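Long-range contact in hemerythrin HHE cation binding domain protein (PDB 6TYJ), which binds zinc and iron ions through a hemerythrin-like HHE domain, its physiological role being less certain: residues A[12-24]-A[111-125]. Numbering follows the deposited sequence.
Sequences AYEVLKEHHVVIK and LEAHADEEERDMIPA. With ZN (zinc ion), chain B.
His20, His114 and Glu118 bind the same zinc ion and so tie helix 12-32 to helix 100-121. His20 NE2 lies 2.1 Å from the zinc, and Glu118 OE2 lies 2.2 Å from it. The His20 and His114 rings are nearly perpendicular. The Glu118 side chain leaves the helix with CG opposite the backbone nitrogen (chi1 -170°) and stays extended, which brings OE2 to the metal. His54 and Glu58 of helix 38-65 complete this site.

A second carboxylate fixes the rotation of the His20 ring. ND1 of His20 donates to Glu119 OE2 at 2.8 Å, close to the ring plane. The oxygen is met on the anti side, tilted well out of the carboxylate plane. With ND1 as the donor, NE2 is left to bind the metal. The carboxylate would probably make the imidazole a better zinc donor. A water that donates to both Glu119 OE2 and Lys17 O gives this oxygen a second bond. Ala115 CB sits over the centre of one ring face, 3.7 Å from the His20 centroid, in a CH-pi contact. The His20 side chain sits as a knob in a hole formed by His114, Ala115, Glu118 and Glu119.

Segments 12-24 and 111-121 run antiparallel at 161°, as neighbours in the hemerythrin four-helix bundle, whose interior holds the metal site bound here.

Apolar contacts continue along the interface. Ile123 follows the end of helix 100-121 and puts CD1 against Leu16 CB at 3.8 Å. Its other branch, CG2, meets Tyr13 CB and Lys17 CD. At the far end, Ile23 CG2 touches Leu111 CD2.

Pro124, after a cis peptide bond, lays its CA over one face of the Tyr13 ring. The backbone N of Ala125 donates to Tyr13 OH at 3.0 Å, almost straight (177°).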
# COMPACT_ATOMS: atom_id res chain seq x y z
N ALA A 12 1.49 15.01 5.91
CA ALA A 12 1.10 13.61 5.93
C ALA A 12 0.19 13.26 4.77
O ALA A 12 0.30 12.17 4.21
CB ALA A 12 0.41 13.29 7.26
N TYR A 13 -0.72 14.18 4.40
CA TYR A 13 -1.64 13.91 3.29
C TYR A 13 -0.87 13.78 1.99
O TYR A 13 -1.14 12.87 1.19
CB TYR A 13 -2.67 15.04 3.16
CG TYR A 13 -3.42 15.36 4.44
CD1 TYR A 13 -3.73 14.37 5.36
CD2 TYR A 13 -3.85 16.65 4.70
CE1 TYR A 13 -4.44 14.68 6.53
CE2 TYR A 13 -4.54 16.97 5.84
CZ TYR A 13 -4.84 15.98 6.75
OH TYR A 13 -5.55 16.34 7.89
N GLU A 14 0.07 14.69 1.75
CA GLU A 14 0.84 14.65 0.52
C GLU A 14 1.67 13.39 0.43
O GLU A 14 1.76 12.77 -0.65
CB GLU A 14 1.73 15.89 0.43
CG GLU A 14 0.94 17.19 0.32
CD GLU A 14 1.80 18.43 0.48
OE1 GLU A 14 2.93 18.32 1.00
OE2 GLU A 14 1.34 19.52 0.08
N VAL A 15 2.29 12.98 1.53
CA VAL A 15 3.06 11.74 1.53
C VAL A 15 2.20 10.58 1.06
O VAL A 15 2.61 9.79 0.20
CB VAL A 15 3.66 11.46 2.92
CG1 VAL A 15 4.21 10.03 2.96
CG2 VAL A 15 4.75 12.43 3.21
N LEU A 16 0.99 10.45 1.62
CA LEU A 16 0.15 9.31 1.27
C LEU A 16 -0.38 9.45 -0.14
O LEU A 16 -0.43 8.47 -0.88
CB LEU A 16 -1.00 9.15 2.25
CG LEU A 16 -0.56 8.72 3.65
CD1 LEU A 16 -1.77 8.72 4.52
CD2 LEU A 16 0.06 7.34 3.57
N LYS A 17 -0.81 10.65 -0.54
CA LYS A 17 -1.33 10.80 -1.89
C LYS A 17 -0.23 10.55 -2.91
O LYS A 17 -0.47 9.89 -3.94
CB LYS A 17 -1.96 12.19 -2.06
CG LYS A 17 -3.26 12.32 -1.28
CD LYS A 17 -3.82 13.74 -1.27
CE LYS A 17 -4.60 14.03 -2.51
NZ LYS A 17 -4.93 15.48 -2.60
N GLU A 18 0.97 11.07 -2.66
CA GLU A 18 2.05 10.83 -3.62
C GLU A 18 2.38 9.34 -3.69
O GLU A 18 2.71 8.82 -4.76
CB GLU A 18 3.28 11.65 -3.25
CG GLU A 18 3.11 13.13 -3.51
CD GLU A 18 4.27 13.96 -3.02
OE1 GLU A 18 5.41 13.43 -2.97
OE2 GLU A 18 4.06 15.15 -2.68
N HIS A 19 2.29 8.64 -2.56
CA HIS A 19 2.61 7.22 -2.61
C HIS A 19 1.50 6.41 -3.28
O HIS A 19 1.79 5.41 -3.95
CB HIS A 19 2.91 6.69 -1.21
CG HIS A 19 3.75 5.45 -1.24
ND1 HIS A 19 3.52 4.37 -0.41
CD2 HIS A 19 4.80 5.11 -2.02
CE1 HIS A 19 4.41 3.42 -0.67
NE2 HIS A 19 5.20 3.85 -1.64
N HIS A 20 0.24 6.84 -3.14
CA HIS A 20 -0.85 6.20 -3.89
C HIS A 20 -0.60 6.31 -5.39
O HIS A 20 -0.88 5.36 -6.14
CB HIS A 20 -2.21 6.81 -3.55
CG HIS A 20 -2.76 6.42 -2.20
ND1 HIS A 20 -3.72 7.17 -1.55
CD2 HIS A 20 -2.50 5.36 -1.39
CE1 HIS A 20 -4.00 6.62 -0.38
NE2 HIS A 20 -3.30 5.50 -0.28
N VAL A 21 -0.09 7.47 -5.85
CA VAL A 21 0.23 7.66 -7.27
C VAL A 21 1.30 6.67 -7.71
O VAL A 21 1.21 6.08 -8.81
CB VAL A 21 0.68 9.11 -7.53
CG1 VAL A 21 1.32 9.22 -8.90
CG2 VAL A 21 -0.49 10.06 -7.38
N VAL A 22 2.33 6.48 -6.88
CA VAL A 22 3.38 5.51 -7.16
C VAL A 22 2.79 4.12 -7.31
O VAL A 22 3.11 3.39 -8.25
CB VAL A 22 4.44 5.53 -6.04
CG1 VAL A 22 5.29 4.24 -6.08
CG2 VAL A 22 5.32 6.76 -6.16
N ILE A 23 1.95 3.72 -6.36
CA ILE A 23 1.39 2.38 -6.35
C ILE A 23 0.50 2.17 -7.57
O ILE A 23 0.58 1.14 -8.25
CB ILE A 23 0.63 2.15 -5.03
CG1 ILE A 23 1.66 1.97 -3.90
CG2 ILE A 23 -0.32 0.93 -5.17
CD1 ILE A 23 1.05 2.12 -2.52
N LYS A 24 -0.35 3.15 -7.87
CA LYS A 24 -1.19 3.06 -9.06
C LYS A 24 -0.34 2.99 -10.31
O LYS A 24 -0.66 2.25 -11.25
CB LYS A 24 -2.15 4.26 -9.10
CG LYS A 24 -3.10 4.25 -10.29
CD LYS A 24 -3.96 5.50 -10.33
CE LYS A 24 -4.79 5.54 -11.62
NZ LYS A 24 -5.45 6.86 -11.81
N LEU A 111 -7.12 -3.04 -4.75
CA LEU A 111 -6.05 -2.13 -4.36
C LEU A 111 -6.43 -0.69 -4.66
O LEU A 111 -6.29 0.20 -3.80
CB LEU A 111 -4.77 -2.52 -5.09
CG LEU A 111 -3.47 -1.85 -4.61
CD1 LEU A 111 -3.31 -1.88 -3.08
CD2 LEU A 111 -2.33 -2.55 -5.30
N GLU A 112 -6.92 -0.45 -5.87
CA GLU A 112 -7.36 0.88 -6.27
C GLU A 112 -8.49 1.37 -5.38
O GLU A 112 -8.57 2.57 -5.07
CB GLU A 112 -7.78 0.87 -7.74
N ALA A 113 -9.36 0.47 -4.93
CA ALA A 113 -10.43 0.85 -4.01
C ALA A 113 -9.90 1.25 -2.64
O ALA A 113 -10.54 2.06 -1.96
CB ALA A 113 -11.45 -0.29 -3.86
N HIS A 114 -8.77 0.67 -2.20
CA HIS A 114 -8.15 1.13 -0.96
C HIS A 114 -7.93 2.63 -1.00
O HIS A 114 -8.37 3.38 -0.11
CB HIS A 114 -6.80 0.43 -0.72
CG HIS A 114 -5.85 1.23 0.15
ND1 HIS A 114 -5.96 1.29 1.52
CD2 HIS A 114 -4.80 2.02 -0.18
CE1 HIS A 114 -5.02 2.09 1.99
NE2 HIS A 114 -4.29 2.54 0.99
N ALA A 115 -7.17 3.06 -2.01
CA ALA A 115 -6.77 4.45 -2.15
C ALA A 115 -7.97 5.35 -2.31
O ALA A 115 -8.07 6.38 -1.63
CB ALA A 115 -5.82 4.60 -3.34
N ASP A 116 -8.89 4.99 -3.21
CA ASP A 116 -10.09 5.80 -3.42
C ASP A 116 -10.88 5.97 -2.13
O ASP A 116 -11.35 7.07 -1.81
CB ASP A 116 -10.98 5.19 -4.52
CG ASP A 116 -10.34 5.22 -5.90
OD1 ASP A 116 -10.80 4.45 -6.78
OD2 ASP A 116 -9.39 6.01 -6.12
N GLU A 117 -11.09 4.87 -1.39
CA GLU A 117 -11.87 4.97 -0.16
C GLU A 117 -11.14 5.81 0.88
O GLU A 117 -11.75 6.62 1.59
CB GLU A 117 -12.18 3.58 0.41
CG GLU A 117 -13.15 3.57 1.64
CD GLU A 117 -12.44 3.64 3.01
OE1 GLU A 117 -11.32 3.09 3.17
OE2 GLU A 117 -13.02 4.25 3.94
N GLU A 118 -9.82 5.64 0.97
CA GLU A 118 -9.04 6.44 1.90
C GLU A 118 -9.06 7.92 1.53
O GLU A 118 -9.19 8.78 2.40
CB GLU A 118 -7.61 5.91 1.93
CG GLU A 118 -6.77 6.50 3.05
CD GLU A 118 -5.34 6.01 2.99
OE1 GLU A 118 -4.58 6.37 3.93
OE2 GLU A 118 -5.02 5.27 2.02
N GLU A 119 -8.91 8.23 0.24
CA GLU A 119 -8.90 9.64 -0.14
C GLU A 119 -10.29 10.28 -0.07
O GLU A 119 -10.38 11.51 -0.05
CB GLU A 119 -8.28 9.78 -1.54
CG GLU A 119 -6.80 9.45 -1.52
CD GLU A 119 -6.14 9.52 -2.87
OE1 GLU A 119 -6.84 9.87 -3.85
OE2 GLU A 119 -4.92 9.25 -2.96
N ARG A 120 -11.35 9.48 0.03
CA ARG A 120 -12.68 10.00 0.30
C ARG A 120 -12.90 10.32 1.78
O ARG A 120 -13.44 11.37 2.13
CB ARG A 120 -13.74 9.00 -0.17
CG ARG A 120 -15.17 9.41 0.22
CD ARG A 120 -16.24 8.44 -0.29
NE ARG A 120 -16.46 7.30 0.61
CZ ARG A 120 -16.27 6.03 0.27
NH1 ARG A 120 -15.85 5.72 -0.95
NH2 ARG A 120 -16.50 5.06 1.15
N ASP A 121 -12.50 9.39 2.65
CA ASP A 121 -12.91 9.34 4.05
C ASP A 121 -11.84 9.81 5.02
O ASP A 121 -12.18 10.30 6.10
CB ASP A 121 -13.28 7.91 4.45
CG ASP A 121 -14.56 7.42 3.82
OD1 ASP A 121 -15.30 8.24 3.24
OD2 ASP A 121 -14.83 6.20 3.93
N MET A 122 -10.56 9.64 4.68
CA MET A 122 -9.50 9.71 5.69
C MET A 122 -8.36 10.66 5.34
O MET A 122 -7.48 10.88 6.19
CB MET A 122 -8.91 8.31 5.96
CG MET A 122 -9.87 7.37 6.70
SD MET A 122 -10.10 7.85 8.42
CE MET A 122 -8.69 7.01 9.12
N ILE A 123 -8.36 11.24 4.14
CA ILE A 123 -7.38 12.24 3.70
C ILE A 123 -8.14 13.41 3.07
O ILE A 123 -8.68 13.26 1.97
CB ILE A 123 -6.39 11.65 2.68
CG1 ILE A 123 -5.64 10.45 3.26
CG2 ILE A 123 -5.42 12.74 2.17
CD1 ILE A 123 -4.80 9.70 2.21
N PRO A 124 -8.21 14.59 3.72
CA PRO A 124 -7.64 14.93 5.04
C PRO A 124 -8.35 14.23 6.17
O PRO A 124 -9.34 13.54 5.95
CB PRO A 124 -7.84 16.44 5.15
CG PRO A 124 -8.24 16.91 3.81
CD PRO A 124 -8.88 15.75 3.11
N ALA A 125 -7.85 14.43 7.39
CA ALA A 125 -8.40 13.70 8.52
C ALA A 125 -9.89 14.01 8.70
O ALA A 125 -10.34 15.13 8.41
CB ALA A 125 -7.65 14.03 9.80
ZN ZN B . -3.15 4.27 1.41
O HOH W 1 -3.31 9.88 -5.01